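Local coordinates for protein 2-hydroxyhepta-2,4-diene-1, 7-dioateisomerase (Mycobacterium abscessus, PDB 3R6O) that probably catalyses the isomerisation of 2-hydroxyhepta-2,4-diene-1,7-dioate, as a magnesium-binding member of the fumarylacetoacetate hydrolase (FAH) family, at residues Ala154-Ile159 with Pro295-Pro300; Ile161-Gly166 with Asp278-Gly283; Ser175-His180 with Thr233-Phe238; Asp302-His307 with Leu316-Glu321. All coordinates share one frame; numbering follows the deposited sequence.

Interaction 1. Residues Ala154-Ile159 with Pro295-Pro300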
loop_
_atom_site.group_PDB
_atom_site.type_symbol
_atom_site.label_atom_id
_atom_site.label_comp_id
_atom_site.label_asym_id
_atom_site.label_seq_id
_atom_site.Cartn_x
_atom_site.Cartn_y
_atom_site.Cartn_z
ATOM N N ALA A 154 14.380 14.543 12.438
ATOM C CA ALA A 154 13.113 14.984 13.023
ATOM C C ALA A 154 12.123 13.847 13.008
ATOM O O ALA A 154 11.090 13.940 12.367
ATOM C CB ALA A 154 12.560 16.192 12.264
ATOM N N LEU A 155 12.455 12.774 13.727
ATOM C CA LEU A 155 11.619 11.591 13.798
ATOM C C LEU A 155 10.581 11.707 14.899
ATOM O O LEU A 155 10.925 11.869 16.091
ATOM C CB LEU A 155 12.468 10.329 14.036
ATOM C CG LEU A 155 11.735 8.997 13.813
ATOM C CD1 LEU A 155 11.366 8.851 12.359
ATOM C CD2 LEU A 155 12.594 7.820 14.310
ATOM N N ASP A 156 9.309 11.640 14.499
ATOM C CA ASP A 156 8.212 11.790 15.438
ATOM C C ASP A 156 7.458 10.469 15.700
ATOM O O ASP A 156 7.440 9.565 14.866
ATOM C CB ASP A 156 7.243 12.865 14.942
ATOM C CG ASP A 156 6.715 13.730 16.058
ATOM O OD1 ASP A 156 6.901 13.366 17.232
ATOM O OD2 ASP A 156 6.108 14.797 15.751
ATOM N N TYR A 157 6.802 10.436 16.851
ATOM C CA TYR A 157 5.934 9.361 17.335
ATOM C C TYR A 157 4.465 9.805 17.290
ATOM O O TYR A 157 4.148 10.993 17.430
ATOM C CB TYR A 157 6.333 8.981 18.785
ATOM C CG TYR A 157 6.350 10.210 19.674
ATOM C CD1 TYR A 157 5.192 10.637 20.322
ATOM C CD2 TYR A 157 7.494 11.006 19.771
ATOM C CE1 TYR A 157 5.188 11.828 21.101
ATOM C CE2 TYR A 157 7.511 12.195 20.540
ATOM C CZ TYR A 157 6.343 12.610 21.191
ATOM O OH TYR A 157 6.347 13.774 21.975
ATOM N N GLU A 158 3.575 8.834 17.072
ATOM C CA GLU A 158 2.146 9.078 17.022
ATOM C C GLU A 158 1.419 7.807 17.439
ATOM O O GLU A 158 1.222 6.939 16.595
ATOM C CB GLU A 158 1.724 9.396 15.613
ATOM C CG GLU A 158 2.430 10.555 14.980
ATOM C CD GLU A 158 1.866 10.892 13.615
ATOM O OE1 GLU A 158 1.759 10.019 12.778
ATOM O OE2 GLU A 158 1.516 12.060 13.370
ATOM N N ILE A 159 1.041 7.710 18.701
ATOM C CA ILE A 159 0.256 6.563 19.189
ATOM C C ILE A 159 -1.147 6.584 18.599
ATOM O O ILE A 159 -1.810 7.598 18.580
ATOM C CB ILE A 159 0.218 6.487 20.730
ATOM C CG1 ILE A 159 -0.307 5.116 21.185
ATOM C CG2 ILE A 159 -0.587 7.687 21.390
ATOM C CD1 ILE A 159 -0.260 4.948 22.763
ATOM N N PRO A 295 11.630 21.164 19.837
ATOM C CA PRO A 295 10.922 19.936 19.517
ATOM C C PRO A 295 11.347 18.764 20.399
ATOM O O PRO A 295 12.413 18.817 21.026
ATOM C CB PRO A 295 11.282 19.679 18.046
ATOM C CG PRO A 295 11.798 20.991 17.538
ATOM C CD PRO A 295 12.416 21.685 18.700
ATOM N N ARG A 296 10.486 17.752 20.504
ATOM C CA ARG A 296 10.748 16.610 21.386
ATOM C C ARG A 296 10.756 15.322 20.551
ATOM O O ARG A 296 10.164 14.314 20.951
ATOM C CB ARG A 296 9.693 16.507 22.487
ATOM C CG ARG A 296 9.442 17.799 23.279
ATOM C CD ARG A 296 8.800 17.460 24.613
ATOM N NE ARG A 296 9.790 16.744 25.418
ATOM C CZ ARG A 296 9.546 16.201 26.608
ATOM N NH1 ARG A 296 8.315 16.288 27.176
ATOM N NH2 ARG A 296 10.528 15.570 27.234
ATOM N N TYR A 297 11.434 15.398 19.402
ATOM C CA TYR A 297 11.586 14.293 18.467
ATOM C C TYR A 297 12.393 13.147 19.115
ATOM O O TYR A 297 13.038 13.322 20.144
ATOM C CB TYR A 297 12.221 14.736 17.133
ATOM C CG TYR A 297 11.420 15.759 16.324
ATOM C CD1 TYR A 297 10.146 15.475 15.891
ATOM C CD2 TYR A 297 11.987 16.973 15.918
ATOM C CE1 TYR A 297 9.417 16.373 15.149
ATOM C CE2 TYR A 297 11.258 17.901 15.153
ATOM C CZ TYR A 297 9.977 17.585 14.766
ATOM O OH TYR A 297 9.219 18.483 14.034
ATOM N N LEU A 298 12.235 11.944 18.564
ATOM C CA LEU A 298 12.897 10.753 19.069
ATOM C C LEU A 298 14.414 10.938 18.964
ATOM O O LEU A 298 14.914 11.428 17.959
ATOM C CB LEU A 298 12.431 9.526 18.310
ATOM C CG LEU A 298 10.919 9.270 18.399
ATOM C CD1 LEU A 298 10.456 8.060 17.486
ATOM C CD2 LEU A 298 10.543 9.060 19.859
ATOM N N ARG A 299 15.104 10.583 20.041
ATOM C CA ARG A 299 16.552 10.711 20.172
ATOM C C ARG A 299 17.136 9.302 20.261
ATOM O O ARG A 299 16.475 8.398 20.736
ATOM C CB ARG A 299 16.883 11.472 21.442
ATOM C CG ARG A 299 16.362 12.940 21.464
ATOM C CD ARG A 299 16.327 13.485 22.903
ATOM N NE ARG A 299 15.374 12.745 23.745
ATOM C CZ ARG A 299 14.977 13.086 24.972
ATOM N NH1 ARG A 299 15.401 14.208 25.583
ATOM N NH2 ARG A 299 14.100 12.301 25.592
ATOM N N PRO A 300 18.361 9.103 19.769
ATOM C CA PRO A 300 19.040 7.816 20.019
ATOM C C PRO A 300 19.068 7.406 21.501
ATOM O O PRO A 300 19.445 8.190 22.388
ATOM C CB PRO A 300 20.441 8.050 19.466
ATOM C CG PRO A 300 20.609 9.540 19.503
ATOM C CD PRO A 300 19.269 10.107 19.193
HETATM O O HOH W 1 14.774 12.816 15.515
#
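Tyr-297 and Leu-298 pack from a loop against the start of strand 155-165 in a contact mainly apolar at the side chains, with polar groups at two ring edges, and tied by one direct backbone bond. That bond runs from Leu-298 N to Leu-155 O at 2.8 Å. A water adds a second link, accepting from Leu-155 N and donating to Leu-298 O. The Tyr-297 ring lies with one face against Ala-154, whose CB stands 3.8 Å from the ring centroid and 19° off the normal, a CH-pi contact. Its edge meets the Asp-156 carboxylate, turned almost perpendicular to it at 85°, with Asp-156 OD2 3.7 Å from Tyr-297 CE1. Leu-298 divides its two methyls: CD1 rests 3.8 Å from Leu-155 CD2, while CD2 lies 3.6 Å from Tyr-157 CD2. Tyr-157, with CG between its backbone N and carbonyl carbon (chi1 53°), sends its ring edge to Arg-296 O, 3.4 Å from Tyr-157 CE2. Tyr-157 OH bonds to Gly-287 O, and Arg-193 forms salt bridges with Asp-156 and with Glu-158, a residue of the magnesium site. Strand 181-192 flanks Leu-155 with Ile-190 and Ala-192, while Ile-244 of strand 239-244 touches both Tyr-157 and Leu-298.

Interaction 2. Residues Ile161-Gly166 with Asp278-Gly283; sequences IAVVIG and DIILTG
Two neighbouring strands of the large mixed sheet, 155-165 and 279-281, run antiparallel here, with 159° between their N-to-C directions and 4.5 Å between axes at closest approach. Val-163 and Ile-280 form the hydrogen-bonded pair: Ile-280 N reaches Val-163 O at 2.7 Å and 173°, whereas the return bond from Val-163 N to Ile-280 O is more bent. Ala-162 with Leu-281 and Val-164 with Ile-279 are the non-hydrogen-bonded pairs on either side, a register extended by Ile-165 N, which donates to Asp-278 O.

Side chains alternate between the two faces of the sheet, as in any extended strand. On one, Ala-162 CB sits 3.8 Å from Ile-279 CG2 and also meets Leu-281 CD1. On the other, Val-163 and Ile-280 run alongside one another in the same direction, with Val-163 CG2 3.9 Å from Ile-280 CB; Val-264 and Phe-261 of helix 261-269 cover this face. Leu-281 touches the magnesium ligand Asp-189 from the first face.

Past the regular pairing, Ile-161 O is gripped twice by one residue. Thr-282 N donates at 2.9 Å, and Thr-282 OG1, set between the backbone N and carbonyl carbon by a chi1 of 61°, donates to the same Ile-161 O at 2.6 Å. A water donates to that hydroxyl oxygen and to Gly-283 O while accepting from Ile-161 N, bridging the strand ends. Gly-283 N in turn bonds to the carboxylate of Glu-160, another magnesium ligand.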
loop_
_atom_site.group_PDB
_atom_site.type_symbol
_atom_site.label_atom_id
_atom_site.label_comp_id
_atom_site.label_asym_id
_atom_site.label_seq_id
_atom_site.Cartn_x
_atom_site.Cartn_y
_atom_site.Cartn_z
ATOM N N ILE A 161 -4.821 3.950 17.699
ATOM C CA ILE A 161 -5.526 2.710 17.707
ATOM C C ILE A 161 -5.814 2.314 16.216
ATOM O O ILE A 161 -6.365 3.119 15.425
ATOM C CB ILE A 161 -6.835 2.798 18.553
ATOM C CG1 ILE A 161 -6.580 3.308 19.988
ATOM C CG2 ILE A 161 -7.531 1.425 18.602
ATOM C CD1 ILE A 161 -5.471 2.578 20.781
ATOM N N ALA A 162 -5.428 1.104 15.862
ATOM C CA ALA A 162 -5.686 0.531 14.537
ATOM C C ALA A 162 -6.853 -0.421 14.578
ATOM O O ALA A 162 -7.006 -1.192 15.535
ATOM C CB ALA A 162 -4.441 -0.231 13.998
ATOM N N VAL A 163 -7.648 -0.407 13.519
ATOM C CA VAL A 163 -8.578 -1.508 13.273
ATOM C C VAL A 163 -8.034 -2.319 12.118
ATOM O O VAL A 163 -7.382 -1.796 11.171
ATOM C CB VAL A 163 -10.032 -1.093 12.957
ATOM C CG1 VAL A 163 -10.667 -0.495 14.182
ATOM C CG2 VAL A 163 -10.094 -0.140 11.797
ATOM N N VAL A 164 -8.325 -3.600 12.213
ATOM C CA VAL A 164 -7.997 -4.556 11.239
ATOM C C VAL A 164 -9.278 -5.056 10.563
ATOM O O VAL A 164 -10.215 -5.492 11.236
ATOM C CB VAL A 164 -7.288 -5.750 11.886
ATOM C CG1 VAL A 164 -6.994 -6.770 10.838
ATOM C CG2 VAL A 164 -5.987 -5.315 12.582
ATOM N N ILE A 165 -9.266 -5.090 9.237
ATOM C CA ILE A 165 -10.452 -5.419 8.463
ATOM C C ILE A 165 -10.578 -6.933 8.392
ATOM O O ILE A 165 -9.583 -7.653 8.199
ATOM C CB ILE A 165 -10.347 -4.843 7.030
ATOM C CG1 ILE A 165 -10.213 -3.319 7.042
ATOM C CG2 ILE A 165 -11.501 -5.236 6.170
ATOM C CD1 ILE A 165 -11.367 -2.572 7.728
ATOM N N GLY A 166 -11.797 -7.418 8.563
ATOM C CA GLY A 166 -12.056 -8.861 8.603
ATOM C C GLY A 166 -12.889 -9.392 7.452
ATOM O O GLY A 166 -12.825 -10.571 7.158
ATOM N N ASP A 278 -6.301 -5.841 5.890
ATOM C CA ASP A 278 -5.958 -4.424 5.801
ATOM C C ASP A 278 -6.023 -3.814 7.202
ATOM O O ASP A 278 -6.792 -4.267 8.069
ATOM C CB ASP A 278 -6.892 -3.651 4.880
ATOM C CG ASP A 278 -6.678 -3.943 3.407
ATOM O OD1 ASP A 278 -5.703 -4.606 3.000
ATOM O OD2 ASP A 278 -7.510 -3.466 2.634
ATOM N N ILE A 279 -5.176 -2.819 7.425
ATOM C CA ILE A 279 -5.074 -2.120 8.713
ATOM C C ILE A 279 -5.374 -0.649 8.503
ATOM O O ILE A 279 -4.853 -0.042 7.550
ATOM C CB ILE A 279 -3.637 -2.207 9.261
ATOM C CG1 ILE A 279 -3.304 -3.670 9.622
ATOM C CG2 ILE A 279 -3.399 -1.311 10.507
ATOM C CD1 ILE A 279 -1.861 -3.798 10.037
ATOM N N ILE A 280 -6.201 -0.081 9.382
ATOM C CA ILE A 280 -6.406 1.382 9.429
ATOM C C ILE A 280 -5.963 1.942 10.791
ATOM O O ILE A 280 -6.516 1.550 11.820
ATOM C CB ILE A 280 -7.893 1.781 9.139
ATOM C CG1 ILE A 280 -8.400 1.192 7.804
ATOM C CG2 ILE A 280 -8.016 3.300 9.040
ATOM C CD1 ILE A 280 -9.983 1.271 7.666
ATOM N N LEU A 281 -4.973 2.841 10.793
ATOM C CA LEU A 281 -4.602 3.610 11.971
ATOM C C LEU A 281 -5.549 4.815 12.056
ATOM O O LEU A 281 -5.672 5.594 11.090
ATOM C CB LEU A 281 -3.145 4.091 11.910
ATOM C CG LEU A 281 -2.047 3.108 12.330
ATOM C CD1 LEU A 281 -2.100 1.967 11.439
ATOM C CD2 LEU A 281 -0.639 3.851 12.280
ATOM N N THR A 282 -6.204 4.965 13.197
ATOM C CA THR A 282 -7.353 5.861 13.273
ATOM C C THR A 282 -7.036 7.262 13.771
ATOM O O THR A 282 -7.949 8.016 14.033
ATOM C CB THR A 282 -8.495 5.262 14.088
ATOM O OG1 THR A 282 -8.075 5.013 15.440
ATOM C CG2 THR A 282 -8.990 3.964 13.404
ATOM N N GLY A 283 -5.752 7.617 13.888
ATOM C CA GLY A 283 -5.385 8.959 14.320
ATOM C C GLY A 283 -4.653 8.996 15.654
ATOM O O GLY A 283 -4.751 8.083 16.428
HETATM O O HOH W 2 -6.608 6.417 17.281
#

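Interaction 3. Residues Ser175-His180 with Thr233-Phe238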
loop_
_atom_site.group_PDB
_atom_site.type_symbol
_atom_site.label_atom_id
_atom_site.label_comp_id
_atom_site.label_asym_id
_atom_site.label_seq_id
_atom_site.Cartn_x
_atom_site.Cartn_y
_atom_site.Cartn_z
ATOM N N SER A 175 -23.466 1.776 9.785
ATOM C CA SER A 175 -24.049 0.826 10.732
ATOM C C SER A 175 -23.560 -0.612 10.507
ATOM O O SER A 175 -23.726 -1.467 11.366
ATOM C CB SER A 175 -25.573 0.846 10.650
ATOM O OG SER A 175 -25.976 0.240 9.443
ATOM N N GLN A 176 -22.979 -0.859 9.345
ATOM C CA GLN A 176 -22.374 -2.132 8.978
ATOM C C GLN A 176 -20.858 -2.170 9.146
ATOM O O GLN A 176 -20.280 -3.227 9.027
ATOM C CB GLN A 176 -22.667 -2.463 7.512
ATOM C CG GLN A 176 -24.125 -2.337 7.021
ATOM C CD GLN A 176 -25.049 -3.389 7.575
ATOM O OE1 GLN A 176 -25.012 -3.670 8.754
ATOM N NE2 GLN A 176 -25.888 -3.985 6.719
ATOM N N ALA A 177 -20.216 -1.041 9.450
ATOM C CA ALA A 177 -18.760 -0.999 9.652
ATOM C C ALA A 177 -18.244 -2.103 10.605
ATOM O O ALA A 177 -17.222 -2.723 10.343
ATOM C CB ALA A 177 -18.352 0.339 10.176
ATOM N N ILE A 178 -18.945 -2.323 11.714
ATOM C CA ILE A 178 -18.534 -3.293 12.750
ATOM C C ILE A 178 -18.414 -4.726 12.190
ATOM O O ILE A 178 -17.516 -5.493 12.605
ATOM C CB ILE A 178 -19.490 -3.249 14.010
ATOM C CG1 ILE A 178 -18.993 -4.177 15.130
ATOM C CG2 ILE A 178 -20.948 -3.635 13.630
ATOM C CD1 ILE A 178 -17.585 -3.896 15.617
ATOM N N LYS A 179 -19.293 -5.067 11.241
ATOM C CA LYS A 179 -19.289 -6.374 10.568
ATOM C C LYS A 179 -18.033 -6.633 9.719
ATOM O O LYS A 179 -17.764 -7.800 9.389
ATOM C CB LYS A 179 -20.531 -6.532 9.682
ATOM N N HIS A 180 -17.303 -5.570 9.369
ATOM C CA HIS A 180 -16.069 -5.644 8.587
ATOM C C HIS A 180 -14.781 -5.533 9.400
ATOM O O HIS A 180 -13.686 -5.545 8.813
ATOM C CB HIS A 180 -16.061 -4.555 7.493
ATOM C CG HIS A 180 -17.130 -4.733 6.474
ATOM N ND1 HIS A 180 -16.915 -5.361 5.266
ATOM C CD2 HIS A 180 -18.440 -4.389 6.497
ATOM C CE1 HIS A 180 -18.048 -5.378 4.588
ATOM N NE2 HIS A 180 -18.983 -4.787 5.307
ATOM N N THR A 233 -21.632 -5.736 19.229
ATOM C CA THR A 233 -22.508 -5.183 18.179
ATOM C C THR A 233 -22.168 -3.740 17.823
ATOM O O THR A 233 -22.697 -3.186 16.838
ATOM C CB THR A 233 -23.989 -5.271 18.587
ATOM O OG1 THR A 233 -24.198 -4.598 19.843
ATOM C CG2 THR A 233 -24.391 -6.724 18.706
ATOM N N THR A 234 -21.263 -3.145 18.604
ATOM C CA THR A 234 -20.774 -1.811 18.338
ATOM C C THR A 234 -19.266 -1.793 18.553
ATOM O O THR A 234 -18.668 -2.786 18.987
ATOM C CB THR A 234 -21.399 -0.782 19.273
ATOM O OG1 THR A 234 -21.156 -1.189 20.622
ATOM C CG2 THR A 234 -22.897 -0.644 19.025
ATOM N N PHE A 235 -18.646 -0.670 18.244
ATOM C CA PHE A 235 -17.215 -0.516 18.509
ATOM C C PHE A 235 -16.979 -0.241 19.981
ATOM O O PHE A 235 -17.873 0.244 20.685
ATOM C CB PHE A 235 -16.616 0.600 17.636
ATOM C CG PHE A 235 -16.491 0.202 16.200
ATOM C CD1 PHE A 235 -15.369 -0.489 15.754
ATOM C CD2 PHE A 235 -17.529 0.429 15.317
ATOM C CE1 PHE A 235 -15.304 -0.921 14.451
ATOM C CE2 PHE A 235 -17.452 0.023 14.030
ATOM C CZ PHE A 235 -16.332 -0.641 13.584
ATOM N N GLU A 236 -15.794 -0.609 20.449
ATOM C CA GLU A 236 -15.409 -0.404 21.825
ATOM C C GLU A 236 -14.681 0.923 21.955
ATOM O O GLU A 236 -14.374 1.597 20.967
ATOM C CB GLU A 236 -14.514 -1.543 22.327
ATOM C CG GLU A 236 -15.186 -2.928 22.286
ATOM C CD GLU A 236 -14.635 -3.893 23.311
ATOM O OE1 GLU A 236 -13.935 -3.459 24.253
ATOM O OE2 GLU A 236 -14.942 -5.096 23.201
ATOM N N THR A 237 -14.493 1.305 23.197
ATOM C CA THR A 237 -13.782 2.515 23.574
ATOM C C THR A 237 -12.441 2.112 24.183
ATOM O O THR A 237 -12.349 1.096 24.897
ATOM C CB THR A 237 -14.680 3.288 24.522
ATOM O OG1 THR A 237 -15.814 3.752 23.760
ATOM C CG2 THR A 237 -13.972 4.466 25.182
ATOM N N PHE A 238 -11.394 2.892 23.867
ATOM C CA PHE A 238 -10.064 2.666 24.427
ATOM C C PHE A 238 -9.458 3.932 24.994
ATOM O O PHE A 238 -9.715 5.032 24.497
ATOM C CB PHE A 238 -9.127 2.117 23.370
ATOM C CG PHE A 238 -9.659 0.922 22.707
ATOM C CD1 PHE A 238 -9.350 -0.347 23.160
ATOM C CD2 PHE A 238 -10.536 1.064 21.656
ATOM C CE1 PHE A 238 -9.900 -1.443 22.557
ATOM C CE2 PHE A 238 -11.064 -0.026 21.042
ATOM C CZ PHE A 238 -10.749 -1.280 21.492
#
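Apolar contact dominates between Ile-178 and Phe-235, where a short 3-10 segment meets the loop leading to strand 239-244. Ile-178 CD1 stands over the centre of the Phe-235 ring, 3.9 Å from the centroid and only 9° off the normal, which defines a CH-pi contact. The side chains overlap head to tail: CG1 of Ile-178 lies anti to the backbone N (chi1 -175°) and carries CD1 over the ring, while the far end of that ring reaches back to the base of the isoleucine, with Phe-235 CZ 3.5 Å from Ile-178 CA. Ala-177 adds a smaller touch, its CB 4.0 Å from Phe-235 CE2, and its carbonyl carbon sits at the ring edge.

Carbon-to-carbonyl contacts make up the rest. Ile-178 CG2 approaches Thr-233 O, and Ile-178 CD1 approaches Thr-234 O, both at 3.7 Å. Within the 3-10 segment, His-180 N bonds to Ala-177 O.

The phenyl also touches Ala-262 of helix 261-269 and Val-181 and Tyr-184 of strand 181-192. With 208 Å² buried between the segments, their association probably rests on apolar contact and dispersion, without a directional polar bond between the two.

Interaction 4. Residues Asp302-His307 with Leu316-Glu321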
loop_
_atom_site.group_PDB
_atom_site.type_symbol
_atom_site.label_atom_id
_atom_site.label_comp_id
_atom_site.label_asym_id
_atom_site.label_seq_id
_atom_site.Cartn_x
_atom_site.Cartn_y
_atom_site.Cartn_z
ATOM N N ASP A 302 16.354 6.824 23.331
ATOM C CA ASP A 302 14.985 6.899 23.865
ATOM C C ASP A 302 14.321 5.509 23.812
ATOM O O ASP A 302 14.616 4.703 22.926
ATOM C CB ASP A 302 14.127 7.879 23.057
ATOM C CG ASP A 302 14.341 9.328 23.445
ATOM O OD1 ASP A 302 14.890 9.585 24.528
ATOM O OD2 ASP A 302 13.951 10.231 22.653
ATOM N N VAL A 303 13.407 5.266 24.740
ATOM C CA VAL A 303 12.544 4.087 24.727
ATOM C C VAL A 303 11.097 4.571 24.747
ATOM O O VAL A 303 10.712 5.310 25.664
ATOM C CB VAL A 303 12.825 3.195 25.956
ATOM C CG1 VAL A 303 11.908 1.937 25.935
ATOM C CG2 VAL A 303 14.313 2.802 26.012
ATOM N N ILE A 304 10.330 4.195 23.710
ATOM C CA ILE A 304 8.917 4.474 23.640
ATOM C C ILE A 304 8.140 3.369 24.355
ATOM O O ILE A 304 8.307 2.176 24.045
ATOM C CB ILE A 304 8.406 4.534 22.180
ATOM C CG1 ILE A 304 9.157 5.602 21.384
ATOM C CG2 ILE A 304 6.860 4.766 22.121
ATOM C CD1 ILE A 304 9.146 5.323 19.874
ATOM N N GLU A 305 7.289 3.800 25.287
ATOM C CA GLU A 305 6.402 2.917 26.024
ATOM C C GLU A 305 4.962 3.357 25.765
ATOM O O GLU A 305 4.569 4.474 26.131
ATOM C CB GLU A 305 6.725 2.954 27.536
ATOM C CG GLU A 305 8.163 2.591 27.884
ATOM C CD GLU A 305 8.985 3.746 28.504
ATOM O OE1 GLU A 305 8.512 4.891 28.592
ATOM O OE2 GLU A 305 10.136 3.506 28.881
ATOM N N ALA A 306 4.186 2.489 25.131
ATOM C CA ALA A 306 2.816 2.745 24.776
ATOM C C ALA A 306 1.969 1.691 25.444
ATOM O O ALA A 306 2.385 0.528 25.560
ATOM C CB ALA A 306 2.623 2.742 23.234
ATOM N N HIS A 307 0.802 2.106 25.919
ATOM C CA HIS A 307 -0.028 1.259 26.765
ATOM C C HIS A 307 -1.497 1.534 26.521
ATOM O O HIS A 307 -1.934 2.694 26.392
ATOM C CB HIS A 307 0.306 1.500 28.269
ATOM C CG HIS A 307 -0.812 1.151 29.200
ATOM N ND1 HIS A 307 -1.063 -0.141 29.615
ATOM C CD2 HIS A 307 -1.765 1.925 29.780
ATOM C CE1 HIS A 307 -2.124 -0.149 30.403
ATOM N NE2 HIS A 307 -2.572 1.092 30.511
ATOM N N LEU A 316 9.621 0.178 22.604
ATOM C CA LEU A 316 10.338 0.339 21.378
ATOM C C LEU A 316 11.609 1.174 21.586
ATOM O O LEU A 316 11.531 2.407 21.805
ATOM C CB LEU A 316 9.436 1.025 20.361
ATOM C CG LEU A 316 7.985 0.607 20.175
ATOM C CD1 LEU A 316 7.298 1.604 19.198
ATOM C CD2 LEU A 316 7.879 -0.848 19.674
ATOM N N PRO A 317 12.779 0.514 21.560
ATOM C CA PRO A 317 14.028 1.276 21.662
ATOM C C PRO A 317 14.317 2.016 20.357
ATOM O O PRO A 317 13.999 1.487 19.300
ATOM C CB PRO A 317 15.074 0.219 21.980
ATOM C CG PRO A 317 14.497 -1.089 21.489
ATOM C CD PRO A 317 12.991 -0.944 21.463
ATOM N N VAL A 318 14.846 3.245 20.457
ATOM C CA VAL A 318 15.170 4.063 19.284
ATOM C C VAL A 318 16.683 4.064 19.025
ATOM O O VAL A 318 17.464 4.281 19.930
ATOM C CB VAL A 318 14.692 5.532 19.456
ATOM C CG1 VAL A 318 15.119 6.379 18.240
ATOM C CG2 VAL A 318 13.149 5.565 19.652
ATOM N N HIS A 319 17.062 3.784 17.778
ATOM C CA HIS A 319 18.450 3.804 17.343
ATOM C C HIS A 319 18.538 4.563 16.025
ATOM O O HIS A 319 17.769 4.265 15.102
ATOM C CB HIS A 319 18.933 2.385 17.077
ATOM C CG HIS A 319 18.952 1.498 18.292
ATOM N ND1 HIS A 319 20.102 1.229 18.995
ATOM C CD2 HIS A 319 17.969 0.790 18.894
ATOM C CE1 HIS A 319 19.826 0.409 19.996
ATOM N NE2 HIS A 319 18.533 0.140 19.969
ATOM N N ASP A 320 19.530 5.441 15.912
ATOM C CA ASP A 320 19.843 6.135 14.663
ATOM C C ASP A 320 20.771 5.310 13.803
ATOM O O ASP A 320 21.742 4.724 14.305
ATOM C CB ASP A 320 20.538 7.462 14.946
ATOM C CG ASP A 320 19.626 8.490 15.605
ATOM O OD1 ASP A 320 18.461 8.176 15.899
ATOM O OD2 ASP A 320 20.130 9.608 15.874
ATOM N N GLU A 321 20.512 5.321 12.492
ATOM C CA GLU A 321 21.461 4.803 11.527
ATOM C C GLU A 321 22.653 5.730 11.536
ATOM O O GLU A 321 22.473 6.915 11.539
ATOM C CB GLU A 321 20.868 4.796 10.114
ATOM C CG GLU A 321 19.702 3.845 9.889
ATOM C CD GLU A 321 19.296 3.738 8.410
ATOM O OE1 GLU A 321 19.500 4.720 7.647
ATOM O OE2 GLU A 321 18.794 2.652 7.996
#
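Ile-304 and Leu-316 face one another as a hydrogen-bonded antiparallel pair, their side chains leaving the same face of the sheet and meeting near their roots, with Ile-304 CB 4.1 Å from Leu-316 CB. Further out, Ile-304 turns from Leu-316 toward the next residue on that face: CG1 is anti to the carbonyl carbon (chi1 -58°) and the chain extends from there, so that Ile-304 CD1 lies 4.0 Å from Val-318 CG2. Those two side chains cross at a slant instead of running alongside. Val-318 CG2 also rests 3.7 Å from Asp-302 O, giving this methyl both an apolar and a backbone neighbour.

Val-303 and Pro-317 occupy the opposite face as a non-hydrogen-bonded pair, but their contact is chiefly between backbones, with CA atoms 4.4 Å apart. Lacking an N-H, Pro-317 fits a place in the register where none is needed for this pairing.

Three backbone bonds set the register that brings these side chains together. Leu-316 N to Ile-304 O, 2.8 Å, lies in the carbonyl plane, whereas the reciprocal Ile-304 N meets Leu-316 O tilted 34° from it. Val-318 N closes the row on Asp-302 O at 2.9 Å. The Asp-302 carboxylate is bonded to Asn-245 ND2 and forms a salt bridge with Arg-299.

Leu-298 touches Ile-304 from the preceding loop, and Val-146 of strand 146-148 touches Leu-316. The 153° between strand directions and the reciprocal bonding are those of a twisted beta hairpin, here formed by strands 303-308 and 312-320 within the five-stranded mixed sheet.

In the fold
Strand 155-165 connects interaction 1 with interaction 2, whose centres lie about 22 Å apart, and the magnesium ligand Glu-160 falls between the two segments on it. Both adjoin the metal site: at the nearest atoms Gly-283 of interaction 2 is about 5 Å from the magnesium ion and the Asp-156 side chain of interaction 1 about 10 Å, while 154-159 also holds Glu-158, itself a magnesium-binding residue of this protein. Interaction 4, centred about 9 Å from interaction 1, joins it directly, with Arg-299 O 3.5 Å from Val-318 CG1 and Ile-159 CD1 3.7 Å from Ala-306 CB. Interaction 3 lies away from the magnesium site, yet reaches interaction 2 through a probable hydrogen bond, 2.7 Å from Gly-166 N to His-180 O.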